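Local coordinates for molybdopterin-guanine dinucleotide biosynthesis protein A (MobA) (Archaeoglobus fulgidus, PDB 3NGW) that probably transfers a guanine nucleotide from GTP to molybdopterin during biosynthesis of the molybdenum cofactor, at residues G15-E20 / V44-K49; T19-M22 / K27-E30; C24-K27 / L33-Y36; I29-E34 / M93-P98; S175-N180 / L185-E190. All blocks are in the same frame, centred on the assembly; numbering follows the deposited sequence.

Contact 1: G15-E20 / V44-K49; sequences GMEKTE and VCRDEK
E17 and R46 are joined by a single salt bridge. Their CA atoms, 11.3 Å apart, form the nearest pair of the two backbones, so the side chains do all the touching. R46 NH2 gives its hydrogen to E17 OE1 at 2.6 Å. The bond is almost straight, with an N-H...O angle of 172°. E17 OE1 lies in the guanidinium plane, at its edge. On the acid side the approach is different: the R46 NH2 donor stands 73° out of the carboxylate plane. The second oxygen, E17 OE2, stays 3.5 Å from R46 NH2, so this is a one-oxygen grip and not a two-pronged pair. R46 holds CG between its backbone N and carbonyl carbon (chi1 55°) and then runs extended to NE, which carries the guanidinium out to E17. Its other terminal nitrogen, NH1, binds the backbone O of G8. That second bond is likely to limit the rotation of the group. Next to R46, D47 N-caps helix 48-55 by binding the backbone N of Q50. On the other segment, E20 N bonds to E17 O at 3.0 Å and closes a short 3-10 turn. T19 OG1 also binds E20 OE2. The contact joins the loop after strand 2-6 to the loop leading into helix 48-55. The sequence of the first loop fits the glycine-rich signature loop of MobA-like nucleotidyltransferases.

Contact 2: T19-M22 / K27-E30; sequences TEVM and KLIE
The carboxylate of E20 meets the amine of K27 end-on: K27 NZ sits nearly in line with the C-O bond of E20 OE1, at 2.8 Å. The other oxygen, E20 OE2, serves R57 as well as the T19 hydroxyl. The second flat group is the T19 carbonyl. I29 N lies in its plane, on a lone pair of T19 O, at 3.1 Å and with an N-H...O angle of 169°. The setting is a small antiparallel hairpin, strands 22-23 and 26-27, which runs straight into helix 28-36. M22 and K27 form a non-hydrogen-bonded pair of it, and K27 is also the N-cap residue of the helix. The first turn of the helix leans on segment 19-22. V21 O receives L28 N in a weak, bent bond. V21 O also takes a CA-H...O contact from K27 CA at 3.2 Å. E20 starts out pointing away from the helix, but its chain bends at chi2 (-43°) and brings the carboxylate back to the extended K27. With an alanine here, K27 NZ would probably lose its counter-charge and be left beside the like-charged R57, which would lose a mate too. The selenium of selenomethionine M22, an exposed residue, lies 4.0 Å from K27 CG. Inside, T19 and I29 run alongside each other, their CB atoms 3.7 Å apart. V21 and L28 are also side by side, with L28 CD1 3.7 Å from V21 CB.

Contact 3: C24-K27 / L33-Y36; sequences CGKK and LEKY
K26 and E34 meet because of how their chains are set. K26 CG is turned opposite the backbone N (chi1 -175°), and the chain kinks at chi3 (-58°), which swings NZ toward the helix. E34 stays extended beyond CG and comes from the opposite direction. The motif is a beta hairpin with a two-residue turn, followed at once by a helix. C24 and G25, both with positive phi, make its type I' turn. Strand 26-27 then passes into helix 28-36, and E34 lies two turns along it. The backbones stay apart, with 10.9 Å between the CA atoms of K26 and E34. The bridge is forked. K26 NZ is 3.2 Å from E34 OE1 and is just as far from OE2. Both hydrogen bonds are weak. The K26 chain also makes a cation-pi contact with W31, one turn earlier on the same helix, so its amine has two kinds of partner. Were K26 a serine, the E34 carboxylate would probably be left without this counter-charge and the W31 ring without its cation. The turn itself is tied down from another direction. C24 forms a disulfide with C192, and its backbone N binds E189 OE2, both from helix 182-194. Beyond E34, K35 sends its NZ to the backbone O of P94. Beside NZ, K26 CE also touches the carboxylate, 3.3 Å from E34 OE2.

Contact 4: I29-E34 / M93-P98; sequences IEWVLE and MPFVKP
W31 projects from helix 28-36 onto the P94-F95 turn, and this is where the packing is close. The F95 ring presents its edge to the six-membered ring of W31 in an offset edge-to-face pair. The centroids are 5.7 Å apart and the planes stand at 85°. The nearest atoms of the two rings are W31 CH2 and F95 CE1, at 3.8 Å. P94 fits in next to them: its backbone O comes within 3.4 Å of W31 CE3. Its CG lies over the centre of the F95 ring, on one face. F95 begins by pointing away from the helix, but CG is anti to the carbonyl carbon (chi1 -55°), and the ring ends up near W31. The looser part is V32, whose side chain stays 4.9 Å from the turn. W31 as a residue is partly exposed, yet its NE1 binds the backbone O of L23, and K26 lies against the indole. W31 and F95 both rest on C192 of helix 182-194, and F95 also touches I191. On the inner side, V32 packs on F43 of strand 40-44. The contact thus lies between the C-terminal helix and the central sheet.

Contact 5: S175-N180 / L185-E190; sequences SFFNIN and LKRAEE
F177 and I179 are two bumps of one loop, and both press on A188 of the helix. The F177 ring extends toward the helix because CG is anti to the backbone N (chi1 173°). It fills the hollow between R187 and A188. A188 CB sits at the ring edge, near the ring plane, 3.7 Å from F177 CE1. R187 bends at chi2 and chi3 and folds its guanidinium past the ring in the opposite direction. The two planes stand 72° apart. The ring turns an edge to one guanidinium face, with F177 CE2 lying 3.2 Å above that face, toward its rim. R187 NH1 in turn lies in the plane of the ring, beyond its edge. Segment 175-180 is the lead-in to helix 182-194, the last helix of the chain. At its start stands D184, whose OD2 binds N180 N. D184 is a calcium ligand seen for this protein, although no calcium is bound to it in this chain. I179 is the second bump. Its CD1 presses on A188 CB at 3.6 Å, so the small methyl sits in the corner formed by the isoleucine and the phenylalanine. Its CG2 branch meets L185 CD1 at 3.4 Å, the two side chains crossing at about a right angle. L185 first points away from the loop, and its end then turns back. N178, between the two bumps, points the other way and touches D92, M93 and E124.

Contacts 2, 3 and 4 all use helix 28-36. K27 belongs to both contact 2 and contact 3, and the centres of contacts 3 and 4 are about 6 Å apart. Contact 1 shares T19 and E20 with contact 2. Contacts 4 and 5 meet where K97 N binds S175 OG at 2.9 Å. Contact 5 also reaches contact 3 through C24 N and E189 OE2, 2.8 Å apart. The calcium-binding D184 is nearest to contact 5: its side chain is about 4 Å from that of I179, against about 9 Å for V21 and F95. A bound calcium ion lies about 6 Å from the F177 side chain and about 10 Å from that of P94.

Contact 1: G15-E20 / V44-K49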
# COMPACT_ATOMS: atom_id res chain seq x y z
N GLY A 15 3.43 12.15 15.12
CA GLY A 15 3.74 11.75 16.48
C GLY A 15 3.00 10.56 17.04
O GLY A 15 2.61 10.56 18.21
N MSE A 16 2.81 9.53 16.22
CA MSE A 16 2.12 8.32 16.64
C MSE A 16 2.03 7.33 15.48
O MSE A 16 1.88 7.73 14.33
CB MSE A 16 0.72 8.64 17.15
CG MSE A 16 -0.22 9.16 16.09
SE MSE A 16 -2.03 9.24 16.74
CE MSE A 16 -2.10 11.14 17.14
N GLU A 17 2.10 6.04 15.79
CA GLU A 17 2.03 5.02 14.76
C GLU A 17 0.78 5.19 13.92
O GLU A 17 -0.30 5.46 14.44
CB GLU A 17 2.07 3.63 15.38
CG GLU A 17 3.45 3.23 15.86
CD GLU A 17 3.50 1.84 16.41
OE1 GLU A 17 3.15 0.88 15.68
OE2 GLU A 17 3.89 1.69 17.59
N LYS A 18 0.94 5.04 12.61
CA LYS A 18 -0.17 5.22 11.70
C LYS A 18 -1.41 4.40 12.05
O LYS A 18 -2.54 4.88 11.94
CB LYS A 18 0.26 4.87 10.28
CG LYS A 18 0.03 5.98 9.29
CD LYS A 18 1.08 7.05 9.41
CE LYS A 18 1.04 7.96 8.21
NZ LYS A 18 2.38 8.53 7.93
N THR A 19 -1.19 3.16 12.47
CA THR A 19 -2.28 2.26 12.81
C THR A 19 -3.17 2.81 13.92
O THR A 19 -4.39 2.60 13.92
CB THR A 19 -1.75 0.88 13.24
OG1 THR A 19 -0.87 1.04 14.37
CG2 THR A 19 -0.98 0.23 12.11
N GLU A 20 -2.56 3.53 14.84
CA GLU A 20 -3.29 4.09 15.97
C GLU A 20 -4.02 5.41 15.71
O GLU A 20 -4.84 5.83 16.52
CB GLU A 20 -2.33 4.23 17.16
CG GLU A 20 -1.60 2.92 17.50
CD GLU A 20 -2.52 1.70 17.46
OE1 GLU A 20 -3.54 1.69 18.18
OE2 GLU A 20 -2.23 0.74 16.71
N VAL A 44 1.29 -6.15 5.69
CA VAL A 44 2.73 -6.16 5.84
C VAL A 44 3.25 -5.17 6.88
O VAL A 44 3.19 -3.96 6.69
CB VAL A 44 3.41 -5.86 4.49
CG1 VAL A 44 4.92 -6.08 4.61
CG2 VAL A 44 2.81 -6.74 3.41
N CYS A 45 3.76 -5.72 7.97
CA CYS A 45 4.29 -4.93 9.08
C CYS A 45 5.76 -4.63 8.89
O CYS A 45 6.44 -5.29 8.09
CB CYS A 45 4.10 -5.70 10.39
SG CYS A 45 2.40 -6.25 10.65
N ARG A 46 6.27 -3.65 9.63
CA ARG A 46 7.68 -3.27 9.52
C ARG A 46 8.62 -4.33 10.09
O ARG A 46 9.77 -4.42 9.68
CB ARG A 46 7.92 -1.94 10.22
CG ARG A 46 7.46 -1.92 11.64
CD ARG A 46 7.80 -0.62 12.31
NE ARG A 46 7.15 -0.56 13.60
CZ ARG A 46 5.96 -0.03 13.82
NH1 ARG A 46 5.27 0.52 12.82
NH2 ARG A 46 5.43 -0.07 15.03
N ASP A 47 8.12 -5.13 11.03
CA ASP A 47 8.91 -6.20 11.64
C ASP A 47 7.98 -7.16 12.36
O ASP A 47 6.81 -6.86 12.57
CB ASP A 47 9.94 -5.64 12.61
CG ASP A 47 9.32 -4.81 13.71
OD1 ASP A 47 10.06 -4.06 14.37
OD2 ASP A 47 8.10 -4.93 13.92
N GLU A 48 8.51 -8.32 12.72
CA GLU A 48 7.73 -9.36 13.39
C GLU A 48 7.13 -8.86 14.71
O GLU A 48 6.07 -9.32 15.14
CB GLU A 48 8.62 -10.58 13.62
CG GLU A 48 7.95 -11.73 14.35
CD GLU A 48 8.76 -13.02 14.27
OE1 GLU A 48 9.99 -12.98 14.46
OE2 GLU A 48 8.15 -14.09 14.03
N LYS A 49 7.81 -7.92 15.33
CA LYS A 49 7.36 -7.35 16.59
C LYS A 49 5.98 -6.71 16.38
O LYS A 49 5.04 -6.95 17.15
CB LYS A 49 8.38 -6.31 17.06
CG LYS A 49 8.10 -5.67 18.40
CD LYS A 49 9.36 -4.99 18.96
CE LYS A 49 9.88 -3.89 18.05
NZ LYS A 49 11.02 -3.16 18.68

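Contact 2: T19-M22 / K27-E30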
# COMPACT_ATOMS: atom_id res chain seq x y z
N THR A 19 -1.19 3.16 12.47
CA THR A 19 -2.28 2.26 12.81
C THR A 19 -3.17 2.81 13.92
O THR A 19 -4.39 2.60 13.92
CB THR A 19 -1.75 0.88 13.24
OG1 THR A 19 -0.87 1.04 14.37
CG2 THR A 19 -0.98 0.23 12.11
N GLU A 20 -2.56 3.53 14.84
CA GLU A 20 -3.29 4.09 15.97
C GLU A 20 -4.02 5.41 15.71
O GLU A 20 -4.84 5.83 16.52
CB GLU A 20 -2.33 4.23 17.16
CG GLU A 20 -1.60 2.92 17.50
CD GLU A 20 -2.52 1.70 17.46
OE1 GLU A 20 -3.54 1.69 18.18
OE2 GLU A 20 -2.23 0.74 16.71
N VAL A 21 -3.72 6.05 14.58
CA VAL A 21 -4.37 7.31 14.24
C VAL A 21 -5.89 7.17 14.24
O VAL A 21 -6.44 6.23 13.67
CB VAL A 21 -3.93 7.80 12.85
CG1 VAL A 21 -4.63 9.10 12.49
CG2 VAL A 21 -2.42 7.99 12.83
N MSE A 22 -6.57 8.13 14.88
CA MSE A 22 -8.02 8.11 14.97
C MSE A 22 -8.70 8.86 13.84
O MSE A 22 -8.57 10.08 13.73
CB MSE A 22 -8.46 8.73 16.30
CG MSE A 22 -8.17 7.86 17.50
SE MSE A 22 -9.32 6.31 17.54
CE MSE A 22 -10.84 7.12 18.45
N LYS A 27 -9.61 3.70 14.56
CA LYS A 27 -8.18 3.65 14.25
C LYS A 27 -7.95 3.37 12.77
O LYS A 27 -8.78 2.74 12.12
CB LYS A 27 -7.51 2.56 15.09
CG LYS A 27 -7.52 2.82 16.58
CD LYS A 27 -6.72 1.76 17.32
CE LYS A 27 -6.69 2.03 18.81
NZ LYS A 27 -5.86 1.04 19.56
N LEU A 28 -6.82 3.83 12.24
CA LEU A 28 -6.55 3.58 10.83
C LEU A 28 -6.41 2.11 10.51
O LEU A 28 -6.83 1.67 9.45
CB LEU A 28 -5.29 4.32 10.38
CG LEU A 28 -5.52 5.76 9.95
CD1 LEU A 28 -4.19 6.34 9.49
CD2 LEU A 28 -6.55 5.83 8.83
N ILE A 29 -5.82 1.34 11.42
CA ILE A 29 -5.68 -0.08 11.16
C ILE A 29 -7.04 -0.75 11.02
O ILE A 29 -7.20 -1.67 10.22
CB ILE A 29 -4.87 -0.79 12.26
CG1 ILE A 29 -4.71 -2.27 11.90
CG2 ILE A 29 -5.54 -0.62 13.61
CD1 ILE A 29 -3.95 -2.51 10.58
N GLU A 30 -8.03 -0.29 11.78
CA GLU A 30 -9.36 -0.89 11.69
C GLU A 30 -10.04 -0.45 10.39
O GLU A 30 -10.90 -1.16 9.86
CB GLU A 30 -10.19 -0.51 12.92
CG GLU A 30 -9.42 -0.76 14.20
CD GLU A 30 -10.23 -0.61 15.47
OE1 GLU A 30 -11.18 0.22 15.50
OE2 GLU A 30 -9.88 -1.30 16.46

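Contact 3: C24-K27 / L33-Y36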
# COMPACT_ATOMS: atom_id res chain seq x y z
N CYS A 24 -12.33 9.59 12.38
CA CYS A 24 -13.76 9.51 12.62
C CYS A 24 -14.07 8.49 13.71
O CYS A 24 -14.96 7.66 13.56
CB CYS A 24 -14.52 9.15 11.34
SG CYS A 24 -15.09 10.61 10.40
N GLY A 25 -13.32 8.56 14.80
CA GLY A 25 -13.53 7.67 15.93
C GLY A 25 -13.08 6.23 15.76
O GLY A 25 -13.38 5.38 16.60
N LYS A 26 -12.35 5.95 14.69
CA LYS A 26 -11.87 4.59 14.44
C LYS A 26 -10.40 4.63 14.04
O LYS A 26 -9.98 5.49 13.27
CB LYS A 26 -12.70 3.95 13.32
CG LYS A 26 -12.37 2.49 13.05
CD LYS A 26 -12.88 2.09 11.67
CE LYS A 26 -14.38 2.31 11.53
NZ LYS A 26 -14.85 2.15 10.12
N LYS A 27 -9.61 3.70 14.56
CA LYS A 27 -8.18 3.65 14.25
C LYS A 27 -7.95 3.37 12.77
O LYS A 27 -8.78 2.74 12.12
CB LYS A 27 -7.51 2.56 15.09
CG LYS A 27 -7.52 2.82 16.58
CD LYS A 27 -6.72 1.76 17.32
CE LYS A 27 -6.69 2.03 18.81
NZ LYS A 27 -5.86 1.04 19.56
N LEU A 33 -8.54 -2.75 7.76
CA LEU A 33 -8.92 -4.11 8.11
C LEU A 33 -10.29 -4.37 7.49
O LEU A 33 -10.47 -5.33 6.74
CB LEU A 33 -8.98 -4.24 9.64
CG LEU A 33 -8.12 -5.28 10.37
CD1 LEU A 33 -6.86 -5.61 9.61
CD2 LEU A 33 -7.78 -4.74 11.77
N GLU A 34 -11.25 -3.49 7.79
CA GLU A 34 -12.62 -3.59 7.26
C GLU A 34 -12.66 -3.54 5.74
O GLU A 34 -13.31 -4.36 5.11
CB GLU A 34 -13.48 -2.43 7.76
CG GLU A 34 -14.00 -2.56 9.16
CD GLU A 34 -14.73 -1.30 9.62
OE1 GLU A 34 -15.49 -0.71 8.82
OE2 GLU A 34 -14.56 -0.92 10.80
N LYS A 35 -11.98 -2.54 5.18
CA LYS A 35 -11.97 -2.31 3.74
C LYS A 35 -11.41 -3.45 2.88
O LYS A 35 -11.92 -3.69 1.78
CB LYS A 35 -11.20 -1.01 3.44
CG LYS A 35 -11.05 -0.70 1.96
CD LYS A 35 -10.15 0.51 1.70
CE LYS A 35 -10.85 1.83 1.96
NZ LYS A 35 -11.11 2.04 3.40
N TYR A 36 -10.40 -4.15 3.38
CA TYR A 36 -9.75 -5.21 2.62
C TYR A 36 -10.03 -6.62 3.08
O TYR A 36 -9.50 -7.58 2.51
CB TYR A 36 -8.23 -4.97 2.63
CG TYR A 36 -7.81 -3.63 2.08
CD1 TYR A 36 -7.99 -3.32 0.73
CD2 TYR A 36 -7.27 -2.65 2.91
CE1 TYR A 36 -7.64 -2.06 0.22
CE2 TYR A 36 -6.93 -1.39 2.43
CZ TYR A 36 -7.12 -1.10 1.08
OH TYR A 36 -6.81 0.15 0.61

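Contact 4: I29-E34 / M93-P98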
# COMPACT_ATOMS: atom_id res chain seq x y z
N ILE A 29 -5.82 1.34 11.42
CA ILE A 29 -5.68 -0.08 11.16
C ILE A 29 -7.04 -0.75 11.02
O ILE A 29 -7.20 -1.67 10.22
CB ILE A 29 -4.87 -0.79 12.26
CG1 ILE A 29 -4.71 -2.27 11.90
CG2 ILE A 29 -5.54 -0.62 13.61
CD1 ILE A 29 -3.95 -2.51 10.58
N GLU A 30 -8.03 -0.29 11.78
CA GLU A 30 -9.36 -0.89 11.69
C GLU A 30 -10.04 -0.45 10.39
O GLU A 30 -10.90 -1.16 9.86
CB GLU A 30 -10.19 -0.51 12.92
CG GLU A 30 -9.42 -0.76 14.20
CD GLU A 30 -10.23 -0.61 15.47
OE1 GLU A 30 -11.18 0.22 15.50
OE2 GLU A 30 -9.88 -1.30 16.46
N TRP A 31 -9.65 0.71 9.88
CA TRP A 31 -10.19 1.19 8.63
C TRP A 31 -9.82 0.27 7.47
O TRP A 31 -10.68 -0.16 6.71
CB TRP A 31 -9.66 2.59 8.32
CG TRP A 31 -10.55 3.70 8.74
CD1 TRP A 31 -10.70 4.21 10.01
CD2 TRP A 31 -11.41 4.47 7.90
NE1 TRP A 31 -11.61 5.25 9.99
CE2 TRP A 31 -12.06 5.42 8.72
CE3 TRP A 31 -11.71 4.43 6.53
CZ2 TRP A 31 -12.98 6.34 8.20
CZ3 TRP A 31 -12.63 5.35 6.01
CH2 TRP A 31 -13.26 6.29 6.85
N VAL A 32 -8.53 -0.04 7.34
CA VAL A 32 -8.05 -0.90 6.26
C VAL A 32 -8.42 -2.37 6.50
O VAL A 32 -8.60 -3.12 5.55
CB VAL A 32 -6.51 -0.75 6.04
CG1 VAL A 32 -6.20 0.68 5.62
CG2 VAL A 32 -5.74 -1.11 7.31
N LEU A 33 -8.54 -2.75 7.76
CA LEU A 33 -8.92 -4.11 8.11
C LEU A 33 -10.29 -4.37 7.49
O LEU A 33 -10.47 -5.33 6.74
CB LEU A 33 -8.98 -4.24 9.64
CG LEU A 33 -8.12 -5.28 10.37
CD1 LEU A 33 -6.86 -5.61 9.61
CD2 LEU A 33 -7.78 -4.74 11.77
N GLU A 34 -11.25 -3.49 7.79
CA GLU A 34 -12.62 -3.59 7.26
C GLU A 34 -12.66 -3.54 5.74
O GLU A 34 -13.31 -4.36 5.11
CB GLU A 34 -13.48 -2.43 7.76
CG GLU A 34 -14.00 -2.56 9.16
CD GLU A 34 -14.73 -1.30 9.62
OE1 GLU A 34 -15.49 -0.71 8.82
OE2 GLU A 34 -14.56 -0.92 10.80
N MSE A 93 -3.35 5.71 2.99
CA MSE A 93 -4.48 6.07 2.14
C MSE A 93 -5.70 5.27 2.64
O MSE A 93 -5.95 4.16 2.18
CB MSE A 93 -4.16 5.71 0.68
CG MSE A 93 -3.10 6.62 0.06
SE MSE A 93 -2.43 6.04 -1.67
CE MSE A 93 -0.77 5.22 -1.10
N PRO A 94 -6.46 5.84 3.59
CA PRO A 94 -7.64 5.17 4.15
C PRO A 94 -8.92 5.25 3.32
O PRO A 94 -9.89 4.56 3.64
CB PRO A 94 -7.81 5.88 5.48
CG PRO A 94 -7.51 7.28 5.10
CD PRO A 94 -6.23 7.12 4.28
N PHE A 95 -8.92 6.07 2.28
CA PHE A 95 -10.11 6.22 1.45
C PHE A 95 -10.04 5.50 0.12
O PHE A 95 -10.86 5.76 -0.76
CB PHE A 95 -10.39 7.70 1.20
CG PHE A 95 -10.50 8.51 2.45
CD1 PHE A 95 -11.38 8.13 3.45
CD2 PHE A 95 -9.71 9.63 2.64
CE1 PHE A 95 -11.49 8.86 4.63
CE2 PHE A 95 -9.80 10.38 3.80
CZ PHE A 95 -10.69 9.99 4.80
N VAL A 96 -9.09 4.59 -0.03
CA VAL A 96 -8.94 3.86 -1.27
C VAL A 96 -10.23 3.14 -1.65
O VAL A 96 -10.89 2.55 -0.80
CB VAL A 96 -7.82 2.82 -1.20
CG1 VAL A 96 -7.88 1.93 -2.43
CG2 VAL A 96 -6.47 3.51 -1.11
N LYS A 97 -10.57 3.22 -2.93
CA LYS A 97 -11.77 2.57 -3.44
C LYS A 97 -11.45 1.20 -4.03
O LYS A 97 -10.63 1.08 -4.94
CB LYS A 97 -12.47 3.45 -4.47
CG LYS A 97 -13.45 4.42 -3.83
CD LYS A 97 -14.26 5.20 -4.84
CE LYS A 97 -15.65 5.53 -4.27
NZ LYS A 97 -15.58 6.13 -2.89
N PRO A 98 -12.08 0.15 -3.49
CA PRO A 98 -11.87 -1.22 -3.95
C PRO A 98 -12.03 -1.36 -5.46
O PRO A 98 -11.35 -2.17 -6.09
CB PRO A 98 -12.93 -2.01 -3.17
CG PRO A 98 -13.02 -1.24 -1.88
CD PRO A 98 -13.06 0.19 -2.39

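Contact 5: S175-N180 / L185-E190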
# COMPACT_ATOMS: atom_id res chain seq x y z
N SER A 175 -8.94 8.10 -3.53
CA SER A 175 -8.14 6.92 -3.22
C SER A 175 -6.66 7.26 -3.03
O SER A 175 -5.93 6.52 -2.37
CB SER A 175 -8.27 5.88 -4.35
OG SER A 175 -9.60 5.42 -4.50
N PHE A 176 -6.23 8.38 -3.61
CA PHE A 176 -4.84 8.83 -3.56
C PHE A 176 -4.49 9.77 -2.41
O PHE A 176 -3.34 10.18 -2.26
CB PHE A 176 -4.48 9.47 -4.90
CG PHE A 176 -4.45 8.49 -6.03
CD1 PHE A 176 -3.34 7.69 -6.25
CD2 PHE A 176 -5.57 8.30 -6.83
CE1 PHE A 176 -3.33 6.71 -7.25
CE2 PHE A 176 -5.58 7.33 -7.83
CZ PHE A 176 -4.45 6.52 -8.04
N PHE A 177 -5.49 10.12 -1.61
CA PHE A 177 -5.28 11.01 -0.49
C PHE A 177 -4.43 10.32 0.58
O PHE A 177 -4.78 9.26 1.08
CB PHE A 177 -6.64 11.42 0.07
CG PHE A 177 -6.57 12.21 1.34
CD1 PHE A 177 -6.75 11.58 2.56
CD2 PHE A 177 -6.31 13.56 1.31
CE1 PHE A 177 -6.66 12.31 3.75
CE2 PHE A 177 -6.22 14.29 2.49
CZ PHE A 177 -6.40 13.66 3.71
N ASN A 178 -3.31 10.94 0.92
CA ASN A 178 -2.42 10.39 1.92
C ASN A 178 -2.48 11.17 3.22
O ASN A 178 -2.74 12.37 3.23
CB ASN A 178 -0.97 10.40 1.40
CG ASN A 178 -0.66 9.22 0.49
OD1 ASN A 178 -0.17 8.19 0.94
ND2 ASN A 178 -0.95 9.37 -0.80
N ILE A 179 -2.24 10.47 4.33
CA ILE A 179 -2.21 11.11 5.64
C ILE A 179 -0.80 11.01 6.20
O ILE A 179 -0.38 9.94 6.64
CB ILE A 179 -3.14 10.42 6.64
CG1 ILE A 179 -4.59 10.50 6.17
CG2 ILE A 179 -2.97 11.06 8.01
CD1 ILE A 179 -5.58 9.90 7.15
N ASN A 180 -0.07 12.13 6.19
CA ASN A 180 1.29 12.13 6.71
C ASN A 180 1.58 13.25 7.71
O ASN A 180 2.41 13.09 8.60
CB ASN A 180 2.31 12.24 5.57
CG ASN A 180 2.18 11.11 4.55
OD1 ASN A 180 1.20 11.03 3.82
ND2 ASN A 180 3.18 10.23 4.51
N LEU A 185 -4.60 15.20 8.83
CA LEU A 185 -5.59 14.72 9.80
C LEU A 185 -6.80 15.65 9.79
O LEU A 185 -7.94 15.19 9.86
CB LEU A 185 -5.01 14.67 11.22
CG LEU A 185 -4.18 13.43 11.59
CD1 LEU A 185 -3.10 13.26 10.57
CD2 LEU A 185 -3.59 13.57 12.99
N LYS A 186 -6.54 16.95 9.71
CA LYS A 186 -7.61 17.93 9.70
C LYS A 186 -8.50 17.70 8.49
O LYS A 186 -9.71 17.70 8.61
CB LYS A 186 -7.04 19.34 9.66
CG LYS A 186 -8.06 20.46 9.83
CD LYS A 186 -7.36 21.82 9.91
CE LYS A 186 -8.31 22.97 10.16
NZ LYS A 186 -9.23 23.21 9.03
N ARG A 187 -7.89 17.52 7.32
CA ARG A 187 -8.67 17.29 6.10
C ARG A 187 -9.31 15.91 6.13
O ARG A 187 -10.50 15.76 5.84
CB ARG A 187 -7.80 17.43 4.85
CG ARG A 187 -8.52 18.16 3.71
CD ARG A 187 -8.54 17.39 2.39
NE ARG A 187 -7.23 17.31 1.75
CZ ARG A 187 -7.02 16.82 0.53
NH1 ARG A 187 -5.79 16.78 0.02
NH2 ARG A 187 -8.05 16.39 -0.20
N ALA A 188 -8.51 14.90 6.48
CA ALA A 188 -8.99 13.52 6.55
C ALA A 188 -10.28 13.47 7.36
O ALA A 188 -11.23 12.79 6.98
CB ALA A 188 -7.94 12.63 7.20
N GLU A 189 -10.31 14.20 8.47
CA GLU A 189 -11.48 14.26 9.32
C GLU A 189 -12.68 14.81 8.56
O GLU A 189 -13.76 14.23 8.63
CB GLU A 189 -11.23 15.13 10.54
CG GLU A 189 -10.83 14.38 11.80
CD GLU A 189 -11.88 13.38 12.25
OE1 GLU A 189 -13.08 13.74 12.30
OE2 GLU A 189 -11.51 12.24 12.57
N GLU A 190 -12.50 15.91 7.85
CA GLU A 190 -13.60 16.52 7.10
C GLU A 190 -14.15 15.55 6.06
O GLU A 190 -15.35 15.47 5.84
CB GLU A 190 -13.14 17.80 6.39
CG GLU A 190 -12.25 18.72 7.22
CD GLU A 190 -11.83 19.99 6.46
OE1 GLU A 190 -11.57 19.91 5.24
OE2 GLU A 190 -11.74 21.07 7.11